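Local coordinates for nitroreductase-like family protein (Bacillus cereus, PDB 2I7H) that belongs to the nitroreductase-like family of dimeric flavoproteins and binds flavin mononucleotide, at residues R21-K26 against S91-I96. Numbering follows the deposited sequence. Where two conformers were deposited one is given.
Sequences RTFTDK and STPAQI. With FMN (flavin mononucleotide), chain G.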
loop_
_atom_site.group_PDB
_atom_site.type_symbol
_atom_site.label_atom_id
_atom_site.label_comp_id
_atom_site.label_asym_id
_atom_site.label_seq_id
_atom_site.Cartn_x
_atom_site.Cartn_y
_atom_site.Cartn_z
ATOM N N ARG A 21 14.878 -1.311 -12.743
ATOM C CA ARG A 21 16.043 -1.676 -11.966
ATOM C C ARG A 21 17.321 -1.163 -12.616
ATOM O O ARG A 21 18.410 -1.299 -12.047
ATOM C CB ARG A 21 16.085 -3.190 -11.732
ATOM C CG ARG A 21 14.822 -3.726 -11.033
ATOM C CD ARG A 21 14.827 -5.224 -10.899
ATOM N NE ARG A 21 13.767 -5.702 -10.008
ATOM C CZ ARG A 21 12.563 -6.132 -10.394
ATOM N NH1 ARG A 21 12.222 -6.147 -11.664
ATOM N NH2 ARG A 21 11.682 -6.553 -9.499
ATOM N N THR A 22 17.185 -0.592 -13.810
ATOM C CA THR A 22 18.320 0.019 -14.484
ATOM C C THR A 22 17.965 1.395 -15.047
ATOM O O THR A 22 16.921 1.594 -15.673
ATOM C CB THR A 22 18.973 -0.917 -15.528
ATOM O OG1 THR A 22 20.278 -0.419 -15.853
ATOM C CG2 THR A 22 18.118 -1.052 -16.794
ATOM N N PHE A 23 18.853 2.342 -14.791
ATOM C CA PHE A 23 18.576 3.757 -15.025
ATOM C C PHE A 23 19.550 4.420 -15.970
ATOM O O PHE A 23 20.723 4.078 -15.976
ATOM C CB PHE A 23 18.517 4.492 -13.679
ATOM C CG PHE A 23 17.642 3.787 -12.658
ATOM C CD1 PHE A 23 18.200 2.969 -11.694
ATOM C CD2 PHE A 23 16.251 3.905 -12.710
ATOM C CE1 PHE A 23 17.386 2.298 -10.773
ATOM C CE2 PHE A 23 15.457 3.265 -11.809
ATOM C CZ PHE A 23 16.025 2.452 -10.834
ATOM N N THR A 24 19.059 5.366 -16.767
ATOM C CA THR A 24 19.938 6.244 -17.545
ATOM C C THR A 24 20.667 7.191 -16.586
ATOM O O THR A 24 20.262 7.333 -15.427
ATOM C CB THR A 24 19.177 7.041 -18.636
ATOM O OG1 THR A 24 18.525 8.179 -18.055
ATOM C CG2 THR A 24 18.158 6.167 -19.349
ATOM N N ASP A 25 21.732 7.826 -17.074
ATOM C CA ASP A 25 22.557 8.730 -16.261
ATOM C C ASP A 25 22.011 10.168 -16.318
ATOM O O ASP A 25 22.745 11.139 -16.111
ATOM C CB ASP A 25 24.034 8.670 -16.712
ATOM C CG ASP A 25 25.021 8.573 -15.541
ATOM O OD1 ASP A 25 24.620 8.208 -14.413
ATOM O OD2 ASP A 25 26.221 8.844 -15.757
ATOM N N LYS A 26 20.719 10.284 -16.613
ATOM C CA LYS A 26 19.998 11.557 -16.550
ATOM C C LYS A 26 19.797 11.982 -15.088
ATOM O O LYS A 26 19.674 11.142 -14.190
ATOM C CB LYS A 26 18.648 11.434 -17.263
ATOM C CG LYS A 26 17.927 12.742 -17.436
ATOM C CD LYS A 26 16.542 12.529 -17.964
ATOM C CE LYS A 26 15.742 13.803 -17.874
ATOM N NZ LYS A 26 14.329 13.497 -18.214
ATOM N N SER A 91 25.175 3.786 -9.866
ATOM C CA SER A 91 24.577 4.132 -11.165
ATOM C C SER A 91 23.062 4.180 -11.053
ATOM O O SER A 91 22.334 3.977 -12.035
ATOM C CB SER A 91 25.031 3.174 -12.282
ATOM O OG SER A 91 24.998 1.835 -11.839
ATOM N N THR A 92 22.600 4.430 -9.828
ATOM C CA THR A 92 21.199 4.657 -9.517
ATOM C C THR A 92 21.145 6.050 -8.921
ATOM O O THR A 92 21.788 6.298 -7.901
ATOM C CB THR A 92 20.676 3.616 -8.512
ATOM O OG1 THR A 92 20.799 2.313 -9.088
ATOM C CG2 THR A 92 19.210 3.869 -8.134
ATOM N N PRO A 93 20.450 6.984 -9.591
ATOM C CA PRO A 93 20.425 8.391 -9.147
ATOM C C PRO A 93 20.035 8.669 -7.680
ATOM O O PRO A 93 20.577 9.592 -7.074
ATOM C CB PRO A 93 19.419 9.055 -10.121
ATOM C CG PRO A 93 19.501 8.256 -11.326
ATOM C CD PRO A 93 19.721 6.816 -10.860
ATOM N N ALA A 94 19.088 7.922 -7.132
ATOM C CA ALA A 94 18.623 8.176 -5.776
ATOM C C ALA A 94 18.195 6.870 -5.158
ATOM O O ALA A 94 17.718 5.967 -5.859
ATOM C CB ALA A 94 17.457 9.204 -5.771
ATOM N N GLN A 95 18.429 6.754 -3.855
ATOM C CA GLN A 95 17.797 5.739 -3.003
ATOM C C GLN A 95 17.002 6.444 -1.921
ATOM O O GLN A 95 17.460 7.445 -1.356
ATOM C CB GLN A 95 18.823 4.826 -2.334
ATOM C CG GLN A 95 19.410 3.769 -3.233
ATOM C CD GLN A 95 20.687 4.215 -3.917
ATOM O OE1 GLN A 95 21.433 5.064 -3.403
ATOM N NE2 GLN A 95 20.966 3.616 -5.087
ATOM N N ILE A 96 15.815 5.916 -1.643
ATOM C CA ILE A 96 14.991 6.369 -0.534
ATOM C C ILE A 96 14.689 5.219 0.440
ATOM O O ILE A 96 13.967 4.282 0.107
ATOM C CB ILE A 96 13.700 7.079 -1.006
ATOM C CG1 ILE A 96 14.081 8.291 -1.866
ATOM C CG2 ILE A 96 12.912 7.586 0.207
ATOM C CD1 ILE A 96 12.928 9.074 -2.384
HETATM N N1 FMN G . 12.132 -6.236 -6.641
HETATM C C2 FMN G . 13.487 -6.536 -6.535
HETATM O O2 FMN G . 14.171 -6.630 -7.552
HETATM N N3 FMN G . 14.062 -6.720 -5.289
HETATM C C4 FMN G . 13.256 -6.604 -4.162
HETATM O O4 FMN G . 13.648 -7.007 -3.080
HETATM C C4A FMN G . 11.908 -6.304 -4.278
HETATM N N5 FMN G . 11.142 -6.198 -3.129
HETATM C C5A FMN G . 9.783 -5.915 -3.230
HETATM C C6 FMN G . 9.073 -5.820 -2.050
HETATM C C7 FMN G . 7.727 -5.527 -2.018
HETATM C C7M FMN G . 7.129 -5.175 -0.688
HETATM C C8 FMN G . 7.064 -5.332 -3.228
HETATM C C8M FMN G . 5.621 -4.907 -3.180
HETATM C C9 FMN G . 7.784 -5.426 -4.446
HETATM C C9A FMN G . 9.160 -5.725 -4.471
HETATM N N10 FMN G . 9.949 -5.839 -5.655
HETATM C C10 FMN G . 11.322 -6.114 -5.532
HETATM C "C1'" FMN G . 9.338 -5.973 -7.037
HETATM C "C2'" FMN G . 9.009 -7.437 -7.353
HETATM O "O2'" FMN G . 10.189 -8.186 -7.399
HETATM C "C3'" FMN G . 8.148 -7.759 -8.603
HETATM O "O3'" FMN G . 8.863 -8.288 -9.703
HETATM C "C4'" FMN G . 7.355 -6.613 -9.179
HETATM O "O4'" FMN G . 6.756 -5.837 -8.171
HETATM C "C5'" FMN G . 6.298 -7.191 -10.114
HETATM O "O5'" FMN G . 6.507 -6.531 -11.349
HETATM P P FMN G . 6.157 -4.950 -11.486
HETATM O O1P FMN G . 6.954 -4.371 -12.640
HETATM O O2P FMN G . 4.685 -4.880 -11.803
HETATM O O3P FMN G . 6.407 -4.156 -10.210
HETATM O O HOH W 1 21.576 1.865 -13.934
#
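F23 sets CD1 and CE1 of its ring against T92 and its CB against P93, packing the loop between helices 10-16 and 30-40 on the two residues that lead into strand 94-101, an inner strand of the antiparallel sheet in this nitroreductase-like α/β fold. The phenyl group and the T92 side chain meet at a slant: CE1 of F23 lies 3.6 Å from CG2 of T92, and CD1 is 3.7 Å from T92 OG1. A chi1 of -61° places T92 OG1 beside its own backbone N, anti to the carbonyl carbon; the methyl CG2 is then the branch anti to N. Threonine suits the place because its two branches divide the work: the methyl packs on the aromatic carbons, while the buried hydroxyl is hydrogen-bonded to the carbonyl of R88 at the end of helix 75-90. P93 also approaches F23 obliquely, its CD 3.8 Å from F23 CB; the compact proline ring offers an apolar surface here and also touches V28.

The two backbones are linked through a water, which accepts from F23 N at 2.9 Å and donates to S91 O. That carbonyl oxygen lies at the edge of the F23 ring, near its plane. Farther along the loop, T24 pairs through its backbone with Y167 of strand 157-167, and K26 makes a cation-pi contact with the same tyrosine.

At the other end of 21-26, R21 takes no part in the packing on T92 and P93; its side chain reaches the flavin. Its chain is extended from CG to NE, a reach that suits arginine, whose several N-H groups can grip a pyrimidine edge. NE donates to O2 of flavin mononucleotide at 2.7 Å, and NH2 donates to N1, which lies in the guanidinium plane, at 2.9 Å and a nearly straight 168°.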